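Local coordinates for protein beta 1-3 glucanase (Clostridium beijerinckii NCIMB 8052, PDB 5H4E) that probably hydrolyses the beta-1,3-linkages of glucans, as a bacterial glycoside hydrolase family 64 enzyme, at residues A[39-42]-A[48-51]; A[76-81]-A[103-108]. All coordinates share one frame; numbering follows the deposited sequence.

Interaction 1. Residues A[39-42]-A[48-51]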
ATOM      1  N   GLN A  39       9.483  19.322  -1.270  1.00 28.64           N
ATOM      2  CA  GLN A  39       9.847  19.194   0.136  1.00 32.33           C
ATOM      3  C   GLN A  39       8.846  18.267   0.831  1.00 33.53           C
ATOM      4  O   GLN A  39       7.658  18.256   0.485  1.00 26.44           O
ATOM      5  CB  GLN A  39       9.869  20.556   0.842  1.00 32.82           C
ATOM      6  CG  GLN A  39      10.955  21.550   0.385  1.00 39.63           C
ATOM      7  CD  GLN A  39      10.900  22.904   1.137  1.00 43.28           C
ATOM      8  OE1 GLN A  39      10.596  22.969   2.337  1.00 36.72           O
ATOM      9  NE2 GLN A  39      11.192  23.984   0.418  1.00 44.81           N
ATOM     10  N   PHE A  40       9.313  17.494   1.807  1.00 31.79           N
ATOM     11  CA  PHE A  40       8.400  16.735   2.647  1.00 28.06           C
ATOM     12  C   PHE A  40       7.692  17.686   3.588  1.00 26.38           C
ATOM     13  O   PHE A  40       8.301  18.585   4.165  1.00 27.49           O
ATOM     14  CB  PHE A  40       9.130  15.637   3.430  1.00 25.10           C
ATOM     15  CG  PHE A  40       9.227  14.338   2.690  1.00 29.72           C
ATOM     16  CD1 PHE A  40       8.208  13.396   2.778  1.00 26.57           C
ATOM     17  CD2 PHE A  40      10.331  14.058   1.895  1.00 31.43           C
ATOM     18  CE1 PHE A  40       8.295  12.199   2.089  1.00 32.26           C
ATOM     19  CE2 PHE A  40      10.424  12.859   1.205  1.00 33.51           C
ATOM     20  CZ  PHE A  40       9.404  11.931   1.301  1.00 32.58           C
ATOM     21  N   VAL A  41       6.389  17.478   3.737  1.00 24.34           N
ATOM     22  CA  VAL A  41       5.526  18.375   4.480  1.00 21.97           C
ATOM     23  C   VAL A  41       4.566  17.605   5.366  1.00 23.20           C
ATOM     24  O   VAL A  41       4.315  16.411   5.150  1.00 20.46           O
ATOM     25  CB  VAL A  41       4.692  19.266   3.527  1.00 21.89           C
ATOM     26  CG1 VAL A  41       5.599  20.128   2.673  1.00 23.51           C
ATOM     27  CG2 VAL A  41       3.804  18.391   2.620  1.00 22.87           C
ATOM     28  N   HIS A  42       4.033  18.287   6.363  1.00 18.81           N
ATOM     29  CA  HIS A  42       2.853  17.798   7.061  1.00 18.01           C
ATOM     30  C   HIS A  42       1.770  18.844   6.889  1.00 23.13           C
ATOM     31  O   HIS A  42       2.059  20.041   6.773  1.00 21.74           O
ATOM     32  CB  HIS A  42       3.134  17.545   8.540  1.00 21.08           C
ATOM     33  CG  HIS A  42       3.628  18.753   9.270  1.00 23.39           C
ATOM     34  ND1 HIS A  42       2.845  19.463  10.153  1.00 25.99           N
ATOM     35  CD2 HIS A  42       4.834  19.370   9.252  1.00 27.99           C
ATOM     36  CE1 HIS A  42       3.545  20.469  10.646  1.00 26.28           C
ATOM     37  NE2 HIS A  42       4.753  20.435  10.116  1.00 26.50           N
ATOM     38  N   ASN A  48      -2.633  23.872   4.977  1.00 19.45           N
ATOM     39  CA  ASN A  48      -1.326  24.353   4.529  1.00 20.43           C
ATOM     40  C   ASN A  48      -0.263  23.259   4.524  1.00 18.38           C
ATOM     41  O   ASN A  48      -0.214  22.430   5.440  1.00 20.55           O
ATOM     42  CB  ASN A  48      -0.855  25.509   5.424  1.00 19.29           C
ATOM     43  CG  ASN A  48      -1.812  26.664   5.414  1.00 24.98           C
ATOM     44  OD1 ASN A  48      -1.956  27.343   4.394  1.00 26.94           O
ATOM     45  ND2 ASN A  48      -2.479  26.900   6.541  1.00 22.69           N
ATOM     46  N   LEU A  49       0.605  23.264   3.513  1.00 19.31           N
ATOM     47  CA  LEU A  49       1.684  22.277   3.469  1.00 20.17           C
ATOM     48  C   LEU A  49       2.907  22.842   4.194  1.00 21.05           C
ATOM     49  O   LEU A  49       3.689  23.575   3.606  1.00 19.02           O
ATOM     50  CB  LEU A  49       2.034  21.900   2.030  1.00 18.28           C
ATOM     51  CG  LEU A  49       0.884  21.320   1.207  1.00 20.75           C
ATOM     52  CD1 LEU A  49       1.394  20.789  -0.127  1.00 21.15           C
ATOM     53  CD2 LEU A  49       0.144  20.234   1.987  1.00 18.55           C
ATOM     54  N   ILE A  50       3.060  22.496   5.471  1.00 21.43           N
ATOM     55  CA  ILE A  50       4.182  23.005   6.273  1.00 22.24           C
ATOM     56  C   ILE A  50       5.416  22.133   6.092  1.00 27.29           C
ATOM     57  O   ILE A  50       5.378  20.940   6.403  1.00 25.68           O
ATOM     58  CB  ILE A  50       3.858  23.051   7.769  1.00 21.89           C
ATOM     59  CG1 ILE A  50       2.489  23.683   8.017  1.00 26.83           C
ATOM     60  CG2 ILE A  50       4.942  23.814   8.513  1.00 21.87           C
ATOM     61  CD1 ILE A  50       2.393  25.131   7.539  1.00 23.15           C
ATOM     62  N   PRO A  51       6.520  22.719   5.602  1.00 25.51           N
ATOM     63  CA  PRO A  51       7.750  21.935   5.409  1.00 26.29           C
ATOM     64  C   PRO A  51       8.193  21.217   6.676  1.00 25.33           C
ATOM     65  O   PRO A  51       8.167  21.814   7.752  1.00 23.81           O
ATOM     66  CB  PRO A  51       8.780  22.994   5.003  1.00 25.93           C
ATOM     67  CG  PRO A  51       7.954  24.085   4.385  1.00 26.20           C
ATOM     68  CD  PRO A  51       6.704  24.129   5.216  1.00 25.13           C
TER
HETATM   69  O   HOH W   1       7.024  21.733  10.743  1.00 26.62           O

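Interaction 2. Residues A[76-81]-A[103-108]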
ATOM      1  N   ASN A  76       5.597  15.715  16.211  1.00 23.86           N
ATOM      2  CA  ASN A  76       4.231  15.489  16.631  1.00 25.28           C
ATOM      3  C   ASN A  76       3.303  16.225  15.689  1.00 29.62           C
ATOM      4  O   ASN A  76       2.870  17.351  15.957  1.00 30.00           O
ATOM      5  CB  ASN A  76       4.015  15.924  18.073  1.00 28.24           C
ATOM      6  CG  ASN A  76       2.668  15.484  18.612  1.00 35.92           C
ATOM      7  OD1 ASN A  76       1.909  14.785  17.932  1.00 30.17           O
ATOM      8  ND2 ASN A  76       2.359  15.892  19.839  1.00 34.51           N
ATOM      9  N   TYR A  77       3.025  15.582  14.561  1.00 25.50           N
ATOM     10  CA  TYR A  77       2.183  16.169  13.543  1.00 22.20           C
ATOM     11  C   TYR A  77       0.735  15.725  13.697  1.00 22.80           C
ATOM     12  O   TYR A  77      -0.102  16.034  12.848  1.00 23.50           O
ATOM     13  CB  TYR A  77       2.692  15.789  12.155  1.00 19.79           C
ATOM     14  CG  TYR A  77       4.100  16.248  11.814  1.00 23.43           C
ATOM     15  CD1 TYR A  77       4.635  17.425  12.336  1.00 24.97           C
ATOM     16  CD2 TYR A  77       4.879  15.507  10.940  1.00 22.04           C
ATOM     17  CE1 TYR A  77       5.928  17.837  11.996  1.00 23.58           C
ATOM     18  CE2 TYR A  77       6.138  15.907  10.587  1.00 23.88           C
ATOM     19  CZ  TYR A  77       6.668  17.067  11.116  1.00 27.62           C
ATOM     20  OH  TYR A  77       7.941  17.431  10.734  1.00 28.38           O
ATOM     21  N   PHE A  78       0.446  15.008  14.784  1.00 22.72           N
ATOM     22  CA  PHE A  78      -0.856  14.372  14.971  1.00 21.12           C
ATOM     23  C   PHE A  78      -1.879  15.261  15.647  1.00 25.92           C
ATOM     24  O   PHE A  78      -1.532  16.176  16.401  1.00 23.81           O
ATOM     25  CB  PHE A  78      -0.685  13.072  15.767  1.00 22.10           C
ATOM     26  CG  PHE A  78      -0.160  11.948  14.933  1.00 21.82           C
ATOM     27  CD1 PHE A  78      -1.034  11.047  14.336  1.00 20.03           C
ATOM     28  CD2 PHE A  78       1.194  11.836  14.674  1.00 18.87           C
ATOM     29  CE1 PHE A  78      -0.552  10.021  13.529  1.00 21.82           C
ATOM     30  CE2 PHE A  78       1.674  10.813  13.875  1.00 21.46           C
ATOM     31  CZ  PHE A  78       0.796   9.910  13.300  1.00 20.03           C
ATOM     32  N   CYS A  79      -3.145  14.970  15.358  1.00 22.18           N
ATOM     33  CA  CYS A  79      -4.289  15.703  15.895  1.00 22.18           C
ATOM     34  C   CYS A  79      -5.371  14.723  16.349  1.00 23.55           C
ATOM     35  O   CYS A  79      -5.668  13.767  15.637  1.00 20.21           O
ATOM     36  CB  CYS A  79      -4.840  16.668  14.835  1.00 22.46           C
ATOM     37  SG  CYS A  79      -6.332  17.597  15.311  1.00 25.46           S
ATOM     38  N   LYS A  80      -5.948  14.937  17.530  1.00 22.04           N
ATOM     39  CA  LYS A  80      -7.058  14.095  17.991  1.00 20.60           C
ATOM     40  C   LYS A  80      -8.306  14.374  17.163  1.00 21.53           C
ATOM     41  O   LYS A  80      -8.579  15.527  16.836  1.00 22.61           O
ATOM     42  CB  LYS A  80      -7.373  14.345  19.472  1.00 22.07           C
ATOM     43  CG  LYS A  80      -6.335  13.825  20.462  1.00 25.41           C
ATOM     44  CD  LYS A  80      -6.717  14.163  21.910  1.00 27.96           C
ATOM     45  CE  LYS A  80      -5.703  13.548  22.872  1.00 37.58           C
ATOM     46  NZ  LYS A  80      -6.145  13.495  24.304  1.00 45.99           N
ATOM     47  N   ALA A  81      -9.076  13.335  16.844  1.00 21.27           N
ATOM     48  CA  ALA A  81     -10.335  13.532  16.130  1.00 20.36           C
ATOM     49  C   ALA A  81     -11.269  14.461  16.920  1.00 24.11           C
ATOM     50  O   ALA A  81     -12.087  15.184  16.342  1.00 26.78           O
ATOM     51  CB  ALA A  81     -11.018  12.206  15.854  1.00 20.09           C
ATOM     52  N   LYS A 103      -2.970   6.183  20.940  1.00 24.54           N
ATOM     53  CA  LYS A 103      -1.884   7.149  21.024  1.00 23.10           C
ATOM     54  C   LYS A 103      -1.417   7.480  19.619  1.00 22.57           C
ATOM     55  O   LYS A 103      -1.672   6.717  18.682  1.00 21.82           O
ATOM     56  CB  LYS A 103      -0.721   6.610  21.870  1.00 24.90           C
ATOM     57  CG  LYS A 103      -0.237   5.245  21.438  1.00 25.22           C
ATOM     58  CD  LYS A 103       1.248   5.050  21.746  1.00 30.49           C
ATOM     59  CE  LYS A 103       1.531   4.891  23.220  1.00 30.05           C
ATOM     60  NZ  LYS A 103       3.003   4.761  23.495  1.00 33.16           N
ATOM     61  N   PRO A 104      -0.757   8.633  19.450  1.00 22.38           N
ATOM     62  CA  PRO A 104      -0.242   8.955  18.123  1.00 21.40           C
ATOM     63  C   PRO A 104       0.978   8.111  17.790  1.00 21.17           C
ATOM     64  O   PRO A 104       1.597   7.523  18.678  1.00 20.01           O
ATOM     65  CB  PRO A 104       0.131  10.437  18.246  1.00 23.29           C
ATOM     66  CG  PRO A 104       0.466  10.592  19.687  1.00 22.76           C
ATOM     67  CD  PRO A 104      -0.519   9.728  20.409  1.00 23.60           C
ATOM     68  N   LEU A 105       1.328   8.069  16.515  1.00 19.29           N
ATOM     69  CA  LEU A 105       2.529   7.371  16.083  1.00 18.52           C
ATOM     70  C   LEU A 105       3.754   8.209  16.410  1.00 24.80           C
ATOM     71  O   LEU A 105       3.654   9.431  16.585  1.00 22.11           O
ATOM     72  CB  LEU A 105       2.462   7.070  14.584  1.00 22.79           C
ATOM     73  CG  LEU A 105       1.308   6.144  14.189  1.00 17.80           C
ATOM     74  CD1 LEU A 105       1.310   5.886  12.700  1.00 17.10           C
ATOM     75  CD2 LEU A 105       1.477   4.842  14.951  1.00 19.34           C
ATOM     76  N   TYR A 106       4.899   7.547  16.526  1.00 19.91           N
ATOM     77  CA  TYR A 106       6.172   8.239  16.712  1.00 23.99           C
ATOM     78  C   TYR A 106       6.913   8.358  15.384  1.00 26.20           C
ATOM     79  O   TYR A 106       7.523   7.389  14.916  1.00 22.50           O
ATOM     80  CB  TYR A 106       7.053   7.503  17.714  1.00 22.49           C
ATOM     81  CG  TYR A 106       6.463   7.321  19.085  1.00 25.63           C
ATOM     82  CD1 TYR A 106       6.587   8.308  20.062  1.00 24.27           C
ATOM     83  CD2 TYR A 106       5.808   6.147  19.422  1.00 24.79           C
ATOM     84  CE1 TYR A 106       6.056   8.137  21.324  1.00 26.30           C
ATOM     85  CE2 TYR A 106       5.273   5.962  20.684  1.00 24.08           C
ATOM     86  CZ  TYR A 106       5.406   6.958  21.635  1.00 31.04           C
ATOM     87  OH  TYR A 106       4.873   6.764  22.886  1.00 30.49           O
ATOM     88  N   ILE A 107       6.854   9.541  14.776  1.00 22.42           N
ATOM     89  CA  ILE A 107       7.494   9.773  13.490  1.00 24.76           C
ATOM     90  C   ILE A 107       8.775  10.601  13.647  1.00 22.59           C
ATOM     91  O   ILE A 107       8.724  11.752  14.086  1.00 24.34           O
ATOM     92  CB  ILE A 107       6.526  10.488  12.518  1.00 23.33           C
ATOM     93  CG1 ILE A 107       5.335   9.568  12.193  1.00 23.57           C
ATOM     94  CG2 ILE A 107       7.259  10.935  11.273  1.00 25.49           C
ATOM     95  CD1 ILE A 107       4.273  10.213  11.316  1.00 24.80           C
ATOM     96  N   LYS A 108       9.911  10.007  13.290  1.00 25.78           N
ATOM     97  CA  LYS A 108      11.217  10.676  13.357  1.00 28.76           C
ATOM     98  C   LYS A 108      11.545  11.446  12.073  1.00 28.48           C
ATOM     99  O   LYS A 108      11.681  10.845  11.006  1.00 31.11           O
ATOM    100  CB  LYS A 108      12.319   9.645  13.631  1.00 32.33           C
ATOM    101  CG  LYS A 108      13.713  10.218  13.905  1.00 29.27           C
ATOM    102  CD  LYS A 108      13.789  10.819  15.298  1.00 33.72           C
ATOM    103  CE  LYS A 108      15.231  10.979  15.772  1.00 35.00           C
ATOM    104  NZ  LYS A 108      15.264  11.309  17.235  1.00 36.56           N
TER

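Interaction 1. Residues A[39-42]-A[48-51]
His42 and Ile50 pair through two backbone hydrogen bonds, His42 N to Ile50 O and Ile50 N to His42 O, each 3.0 Å long, which makes them a hydrogen-bonded antiparallel pair. Their side chains lie on one face of the sheet, where CB of Ile50 sits over one face of the imidazole, 4.0 Å from its centroid and 26° off the ring normal, a CH-pi contact displaced toward NE2. The first torsion of His42 (chi1 58°) sets CG between the backbone N and the carbonyl carbon, and this carries the ring across to Ile50. At the ring edge a water lies in the imidazole plane, 2.7 Å from NE2 of His42, and donates to the carbonyl O of Pro51, so NE2 is tied to the partner strand.

Next comes the non-hydrogen-bonded pair Val41–Pro51, whose CA atoms are 4.3 Å apart while the side chains diverge. CA of Val41 approaches Ile50 O at 3.2 Å in a CA-H...O contact, and CG2 of Val41 meets CB of Leu49 at 4.0 Å. Leu49 also packs on Pro90 and Ile92 of strand 86-92. Further out, Asp44 OD1 accepts a hydrogen bond from Asn48 N in the connection. The short connection and antiparallel pairing identify a beta hairpin, with strand 40-43 joined to strand 26-33 of the larger antiparallel sheet.

Interaction 2. Residues A[76-81]-A[103-108]
The Phe78 ring has one face laid against the backbone at Pro104 and Leu105: Leu105 N stands 3.7 Å above the ring plane, offset toward the rim, and Pro104 CA lies over the same face. The methyl CD1 of Ile107 comes in obliquely, 3.7 Å from Phe78 CE2, with the two side chains crossing at about a right angle. At the CB end of the phenyl group, Pro104 CB reaches Phe78 CG at 3.7 Å and lies equally near Phe78 CB. At the far end, Leu105 CB approaches Phe78 CZ to 3.5 Å. The side-chain contacts are apolar, and no hydrogen bond links the segments. Leu105 N, facing the ring, is buried without a hydrogen-bonding partner in the model.

Phe78 lies next to Cys79 and Lys80, which pair antiparallel with strand 26-33, and residues 103-107 form the loop that leaves strand 95-101, another neighbour of 26-33. The contact therefore packs the chain at strand 79-80 onto the loop that follows strand 95-101; Tyr27, Ala29 and Tyr98 from the sheet's strands also touch Phe78.

With CG anti to the carbonyl carbon (chi1 -78°), the phenyl group projects toward the 103-108 loop. A weak bond from Phe78 N to Asn76 OD1, 3.5 Å long, bridges the turn leading into it. Within the loop, Lys103 NZ donates to Tyr106 OH at 2.8 Å, while Tyr106 N is bonded to Asn131 OD1 and Ile107 O to Ser75 OG.

In the fold
Both contacts reach the same antiparallel sheet and meet strand 26-33 through different neighbours: interaction 1 through hairpin strand 40-43, interaction 2 through strand 79-80 and the loop after strand 95-101. Their centres are about 15 Å apart. Interaction 1 is a surface contact held by paired backbone hydrogen bonds and a bridging water, whereas interaction 2 is partly buried and rests on apolar packing around one aromatic ring, without hydrogen bonds between its segments. They join where His42 and Tyr77 stack, CD2 of His42 lying 3.3 Å from CE1 of Tyr77. Along the chain, the hairpin is complete before segment 76-81 begins.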